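Long-range contact in MlnE (Bacillus amyloliquefaciens subsp. plantarum, PDB 5D2E), which is the N-terminal, NADP-binding B-type ketoreductase part of a macrolactin assembly-line protein that probably acts in antibiotic polyketide biosynthesis: residues V404-L409 with I447-W452. Residues are numbered along the deposited sequence; the frame is centred on the assembly and turned at random.
With NAP (NADP nicotinamide-adenine-dinucleotide phosphate), chain B.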
ATOM      1  N   VAL A 404       8.004   1.263 -12.510  1.00 24.63           N
ATOM      2  CA  VAL A 404       6.647   1.742 -12.329  1.00 26.23           C
ATOM      3  C   VAL A 404       5.788   0.640 -11.741  1.00 27.38           C
ATOM      4  O   VAL A 404       5.754  -0.455 -12.265  1.00 29.47           O
ATOM      5  CB  VAL A 404       5.983   2.263 -13.623  1.00 26.53           C
ATOM      6  CG1 VAL A 404       4.572   2.770 -13.338  1.00 27.92           C
ATOM      7  CG2 VAL A 404       6.830   3.382 -14.274  1.00 29.07           C
ATOM      8  N   MET A 405       5.187   0.931 -10.599  1.00 24.92           N
ATOM      9  CA  MET A 405       4.311   0.020  -9.905  1.00 24.42           C
ATOM     10  C   MET A 405       2.827   0.357 -10.208  1.00 26.67           C
ATOM     11  O   MET A 405       2.351   1.493 -10.047  1.00 26.64           O
ATOM     12  CB  MET A 405       4.634   0.087  -8.426  1.00 25.76           C
ATOM     13  CG  MET A 405       6.031  -0.475  -8.124  1.00 28.22           C
ATOM     14  SD  MET A 405       6.594   0.054  -6.491  1.00 31.90           S
ATOM     15  CE  MET A 405       7.086   1.681  -6.997  1.00 32.02           C
ATOM     16  N   PHE A 406       2.073  -0.671 -10.622  1.00 25.78           N
ATOM     17  CA  PHE A 406       0.597  -0.532 -10.880  1.00 25.71           C
ATOM     18  C   PHE A 406      -0.140  -0.801  -9.587  1.00 25.50           C
ATOM     19  O   PHE A 406      -0.428  -1.960  -9.212  1.00 27.96           O
ATOM     20  CB  PHE A 406       0.162  -1.488 -12.008  1.00 27.47           C
ATOM     21  CG  PHE A 406       0.519  -1.003 -13.423  1.00 28.73           C
ATOM     22  CD1 PHE A 406       1.330   0.122 -13.657  1.00 31.18           C
ATOM     23  CD2 PHE A 406       0.037  -1.654 -14.525  1.00 33.40           C
ATOM     24  CE1 PHE A 406       1.612   0.594 -14.923  1.00 34.70           C
ATOM     25  CE2 PHE A 406       0.332  -1.182 -15.814  1.00 34.62           C
ATOM     26  CZ  PHE A 406       1.101  -0.063 -16.016  1.00 34.26           C
ATOM     27  N   SER A 407      -0.370   0.284  -8.857  1.00 26.92           N
ATOM     28  CA  SER A 407      -1.020   0.218  -7.585  1.00 27.31           C
ATOM     29  C   SER A 407      -2.530   0.438  -7.811  1.00 28.62           C
ATOM     30  O   SER A 407      -3.022   0.365  -8.941  1.00 29.78           O
ATOM     31  CB  SER A 407      -0.363   1.251  -6.654  1.00 27.58           C
ATOM     32  OG  SER A 407      -0.842   1.096  -5.329  1.00 28.42           O
ATOM     33  N   SER A 408      -3.271   0.684  -6.744  1.00 28.20           N
ATOM     34  CA  SER A 408      -4.686   0.746  -6.791  1.00 28.65           C
ATOM     35  C   SER A 408      -5.145   1.865  -5.921  1.00 28.85           C
ATOM     36  O   SER A 408      -4.590   2.138  -4.849  1.00 26.84           O
ATOM     37  CB  SER A 408      -5.275  -0.607  -6.302  1.00 28.95           C
ATOM     38  OG  SER A 408      -6.665  -0.493  -6.069  1.00 29.19           O
ATOM     39  N   LEU A 409      -6.189   2.531  -6.376  1.00 27.53           N
ATOM     40  CA  LEU A 409      -6.910   3.471  -5.615  1.00 27.66           C
ATOM     41  C   LEU A 409      -7.499   2.899  -4.321  1.00 27.72           C
ATOM     42  O   LEU A 409      -7.697   3.665  -3.364  1.00 27.53           O
ATOM     43  CB  LEU A 409      -7.985   4.126  -6.476  1.00 32.36           C
ATOM     44  CG  LEU A 409      -8.679   5.390  -5.998  1.00 34.33           C
ATOM     45  CD1 LEU A 409      -7.679   6.528  -5.824  1.00 34.19           C
ATOM     46  CD2 LEU A 409      -9.759   5.748  -7.019  1.00 39.26           C
ATOM     47  N   ILE A 447       1.483   4.193  -9.386  1.00 25.65           N
ATOM     48  CA  ILE A 447       0.230   4.776  -9.839  1.00 25.78           C
ATOM     49  C   ILE A 447      -0.975   4.098  -9.183  1.00 24.17           C
ATOM     50  O   ILE A 447      -1.145   2.889  -9.340  1.00 26.59           O
ATOM     51  CB  ILE A 447       0.060   4.651 -11.368  1.00 27.88           C
ATOM     52  CG1 ILE A 447       1.227   5.289 -12.083  1.00 30.32           C
ATOM     53  CG2 ILE A 447      -1.277   5.258 -11.781  1.00 30.35           C
ATOM     54  CD1 ILE A 447       1.314   4.993 -13.594  1.00 31.17           C
ATOM     55  N   ASN A 448      -1.779   4.855  -8.444  1.00 23.39           N
ATOM     56  CA  ASN A 448      -2.958   4.286  -7.835  1.00 24.83           C
ATOM     57  C   ASN A 448      -4.117   4.341  -8.904  1.00 26.76           C
ATOM     58  O   ASN A 448      -4.864   5.357  -9.023  1.00 26.43           O
ATOM     59  CB  ASN A 448      -3.375   5.059  -6.656  1.00 26.72           C
ATOM     60  CG  ASN A 448      -2.310   5.093  -5.547  1.00 28.23           C
ATOM     61  OD1 ASN A 448      -1.649   6.100  -5.385  1.00 29.01           O
ATOM     62  ND2 ASN A 448      -2.219   4.034  -4.760  1.00 27.45           N
ATOM     63  N   TRP A 449      -4.192   3.271  -9.661  1.00 28.05           N
ATOM     64  CA  TRP A 449      -5.249   3.133 -10.676  1.00 30.40           C
ATOM     65  C   TRP A 449      -6.649   2.860 -10.095  1.00 30.48           C
ATOM     66  O   TRP A 449      -6.788   2.095  -9.158  1.00 29.24           O
ATOM     67  CB  TRP A 449      -4.938   1.951 -11.548  1.00 31.14           C
ATOM     68  CG  TRP A 449      -3.750   2.050 -12.407  1.00 28.15           C
ATOM     69  CD1 TRP A 449      -2.667   1.193 -12.389  1.00 30.84           C
ATOM     70  CD2 TRP A 449      -3.482   2.994 -13.447  1.00 26.56           C
ATOM     71  NE1 TRP A 449      -1.787   1.557 -13.328  1.00 29.69           N
ATOM     72  CE2 TRP A 449      -2.250   2.650 -14.006  1.00 28.61           C
ATOM     73  CE3 TRP A 449      -4.180   4.086 -13.984  1.00 28.57           C
ATOM     74  CZ2 TRP A 449      -1.688   3.345 -15.113  1.00 31.73           C
ATOM     75  CZ3 TRP A 449      -3.642   4.755 -15.129  1.00 29.42           C
ATOM     76  CH2 TRP A 449      -2.370   4.421 -15.627  1.00 30.86           C
ATOM     77  N   PRO A 450      -7.678   3.496 -10.654  1.00 30.40           N
ATOM     78  CA  PRO A 450      -9.032   3.109 -10.390  1.00 32.42           C
ATOM     79  C   PRO A 450      -9.407   1.907 -11.285  1.00 34.17           C
ATOM     80  O   PRO A 450      -8.541   1.343 -11.986  1.00 31.11           O
ATOM     81  CB  PRO A 450      -9.791   4.358 -10.772  1.00 30.07           C
ATOM     82  CG  PRO A 450      -9.082   4.749 -12.027  1.00 32.16           C
ATOM     83  CD  PRO A 450      -7.623   4.364 -11.829  1.00 31.49           C
ATOM     84  N   LEU A 451     -10.687   1.506 -11.237  1.00 35.28           N
ATOM     85  CA  LEU A 451     -11.200   0.419 -12.126  1.00 37.14           C
ATOM     86  C   LEU A 451     -11.200   0.859 -13.574  1.00 31.32           C
ATOM     87  O   LEU A 451     -11.618   1.988 -13.907  1.00 30.66           O
ATOM     88  CB  LEU A 451     -12.630   0.015 -11.769  1.00 43.32           C
ATOM     89  CG  LEU A 451     -12.689  -0.899 -10.582  1.00 50.59           C
ATOM     90  CD1 LEU A 451     -14.159  -1.051 -10.157  1.00 57.16           C
ATOM     91  CD2 LEU A 451     -12.017  -2.227 -10.934  1.00 50.03           C
ATOM     92  N   TRP A 452     -10.619   0.017 -14.385  1.00 31.92           N
ATOM     93  CA  TRP A 452     -10.542   0.245 -15.813  1.00 36.56           C
ATOM     94  C   TRP A 452     -11.670  -0.548 -16.532  1.00 36.39           C
ATOM     95  O   TRP A 452     -12.107  -1.577 -16.053  1.00 38.51           O
ATOM     96  CB  TRP A 452      -9.300  -0.306 -16.399  1.00 37.08           C
ATOM     97  CG  TRP A 452      -8.032   0.351 -16.070  1.00 36.41           C
ATOM     98  CD1 TRP A 452      -7.483   0.463 -14.838  1.00 36.75           C
ATOM     99  CD2 TRP A 452      -7.100   0.903 -16.995  1.00 36.74           C
ATOM    100  NE1 TRP A 452      -6.266   1.094 -14.931  1.00 36.89           N
ATOM    101  CE2 TRP A 452      -5.982   1.343 -16.246  1.00 34.01           C
ATOM    102  CE3 TRP A 452      -7.075   1.053 -18.391  1.00 38.97           C
ATOM    103  CZ2 TRP A 452      -4.869   1.930 -16.842  1.00 32.26           C
ATOM    104  CZ3 TRP A 452      -5.965   1.625 -18.986  1.00 36.95           C
ATOM    105  CH2 TRP A 452      -4.870   2.064 -18.215  1.00 37.05           C
TER
HETATM  106  PA  NAP B 601      -4.877  -9.496 -14.402  1.00 37.79           P
HETATM  107  O1A NAP B 601      -5.362  -9.555 -15.875  1.00 39.96           O
HETATM  108  O2A NAP B 601      -5.152 -10.603 -13.400  1.00 38.21           O
HETATM  109  O5B NAP B 601      -3.278  -9.429 -14.565  1.00 34.52           O
HETATM  110  C5B NAP B 601      -2.457  -9.598 -13.416  1.00 34.33           C
HETATM  111  C4B NAP B 601      -1.429 -10.611 -13.856  1.00 32.59           C
HETATM  112  O4B NAP B 601      -0.540 -10.842 -12.742  1.00 31.32           O
HETATM  113  C3B NAP B 601      -2.002 -12.005 -14.232  1.00 37.75           C
HETATM  114  O3B NAP B 601      -1.837 -12.255 -15.631  1.00 36.49           O
HETATM  115  C2B NAP B 601      -1.144 -12.997 -13.429  1.00 34.25           C
HETATM  116  O2B NAP B 601      -0.756 -14.087 -14.218  1.00 33.34           O
HETATM  117  C1B NAP B 601       0.034 -12.113 -12.953  1.00 32.37           C
HETATM  118  N9A NAP B 601       0.618 -12.523 -11.683  1.00 33.48           N
HETATM  119  C8A NAP B 601      -0.022 -12.697 -10.463  1.00 32.99           C
HETATM  120  N7A NAP B 601       0.857 -13.148  -9.502  1.00 31.38           N
HETATM  121  C5A NAP B 601       2.072 -13.186 -10.085  1.00 31.69           C
HETATM  122  C6A NAP B 601       3.405 -13.560  -9.670  1.00 31.87           C
HETATM  123  N6A NAP B 601       3.584 -13.926  -8.359  1.00 36.22           N
HETATM  124  N1A NAP B 601       4.432 -13.559 -10.633  1.00 29.97           N
HETATM  125  C2A NAP B 601       4.182 -13.181 -11.901  1.00 33.64           C
HETATM  126  N3A NAP B 601       2.951 -12.818 -12.356  1.00 35.38           N
HETATM  127  C4A NAP B 601       1.901 -12.810 -11.529  1.00 32.23           C
HETATM  128  O3  NAP B 601      -5.324  -8.089 -13.709  1.00 39.12           O
HETATM  129  PN  NAP B 601      -5.332  -6.622 -14.402  1.00 41.92           P
HETATM  130  O1N NAP B 601      -6.751  -6.083 -14.439  1.00 44.91           O
HETATM  131  O2N NAP B 601      -4.378  -6.714 -15.564  1.00 40.25           O
HETATM  132  O5D NAP B 601      -4.575  -5.648 -13.357  1.00 47.23           O
HETATM  133  C5D NAP B 601      -3.121  -5.644 -13.441  1.00 47.29           C
HETATM  134  C4D NAP B 601      -2.483  -4.818 -12.315  1.00 45.78           C
HETATM  135  O4D NAP B 601      -3.053  -3.521 -12.211  1.00 42.29           O
HETATM  136  C3D NAP B 601      -2.737  -5.512 -10.971  1.00 46.67           C
HETATM  137  O3D NAP B 601      -1.544  -5.484 -10.210  1.00 40.74           O
HETATM  138  C2D NAP B 601      -3.862  -4.721 -10.328  1.00 49.10           C
HETATM  139  O2D NAP B 601      -3.842  -4.805  -8.875  1.00 49.66           O
HETATM  140  C1D NAP B 601      -3.685  -3.291 -10.917  1.00 46.46           C
HETATM  141  N1N NAP B 601      -4.997  -2.597 -10.968  1.00 48.81           N
HETATM  142  C2N NAP B 601      -5.952  -2.935 -11.909  1.00 47.89           C
HETATM  143  C3N NAP B 601      -7.215  -2.322 -12.001  1.00 47.03           C
HETATM  144  C7N NAP B 601      -8.260  -2.715 -13.083  1.00 50.30           C
HETATM  145  O7N NAP B 601      -9.381  -2.199 -13.089  1.00 41.04           O
HETATM  146  N7N NAP B 601      -8.002  -3.593 -14.063  1.00 47.65           N
HETATM  147  C4N NAP B 601      -7.514  -1.335 -11.050  1.00 41.10           C
HETATM  148  C5N NAP B 601      -6.562  -1.023 -10.070  1.00 45.13           C
HETATM  149  C6N NAP B 601      -5.300  -1.645 -10.055  1.00 47.13           C
HETATM  150  P2B NAP B 601      -0.351 -15.563 -13.618  1.00 36.08           P
HETATM  151  O1X NAP B 601      -1.526 -16.113 -12.821  1.00 36.16           O
HETATM  152  O2X NAP B 601       0.029 -16.409 -14.875  1.00 36.27           O
HETATM  153  O3X NAP B 601       0.828 -15.319 -12.718  1.00 39.49           O
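Phe406, Ser407 and Ser408 pair in parallel with Ile447, Asn448 and Trp449, the two strand segments running 46° apart. Ile447 N gives a straight bond to Met405 O at 2.9 Å, Ser407 N a weak one to Ile447 O, and Trp449 N one to Ser407 O, approaching from above the carbonyl plane. Past the strand, Leu409 N extends the pairing to Trp449 O, and Leu409 CD2 meets Pro450 CB at 4.0 Å. An inverse gamma turn centred on Asn448 kinks the second segment. Phe406, Ile447 and Trp449 share one face of the sheet. There the indole edge of Trp449 points NE1 at the face of Phe406, 3.4 Å from CG and displaced toward the rim, in a T-shaped stack with planes at 89°. Ile447 CG2 covers the centre of one indole face, and Trp452 CZ2 lies over the rim of the other. On the opposite side, Asn448 ND2 donates to Ser408 O at 3.0 Å from above the carbonyl plane, that oxygen lying 16° out of the Asn448 amide plane. That amide nitrogen also bonds Asp429, whose other carboxylate oxygen takes up Ser407 OG, while Gln494 holds Asn448 OD1; the buried polar groups are tied to helix 419-437 and strand 494-499. The C-terminal ends of both strands border the nicotinamide: Ser407 O lies 3.2 Å from its C6N, Pro450 O 3.0 Å from its C4N, and Trp452 N bonds the carboxamide O7N at 2.9 Å. Tyr421 and Lys384 also bond the cofactor. Such strand ends, joined through helix 419-437 in a beta-alpha-beta crossover, line the nicotinamide site of the Rossmann-fold ketoreductase domain.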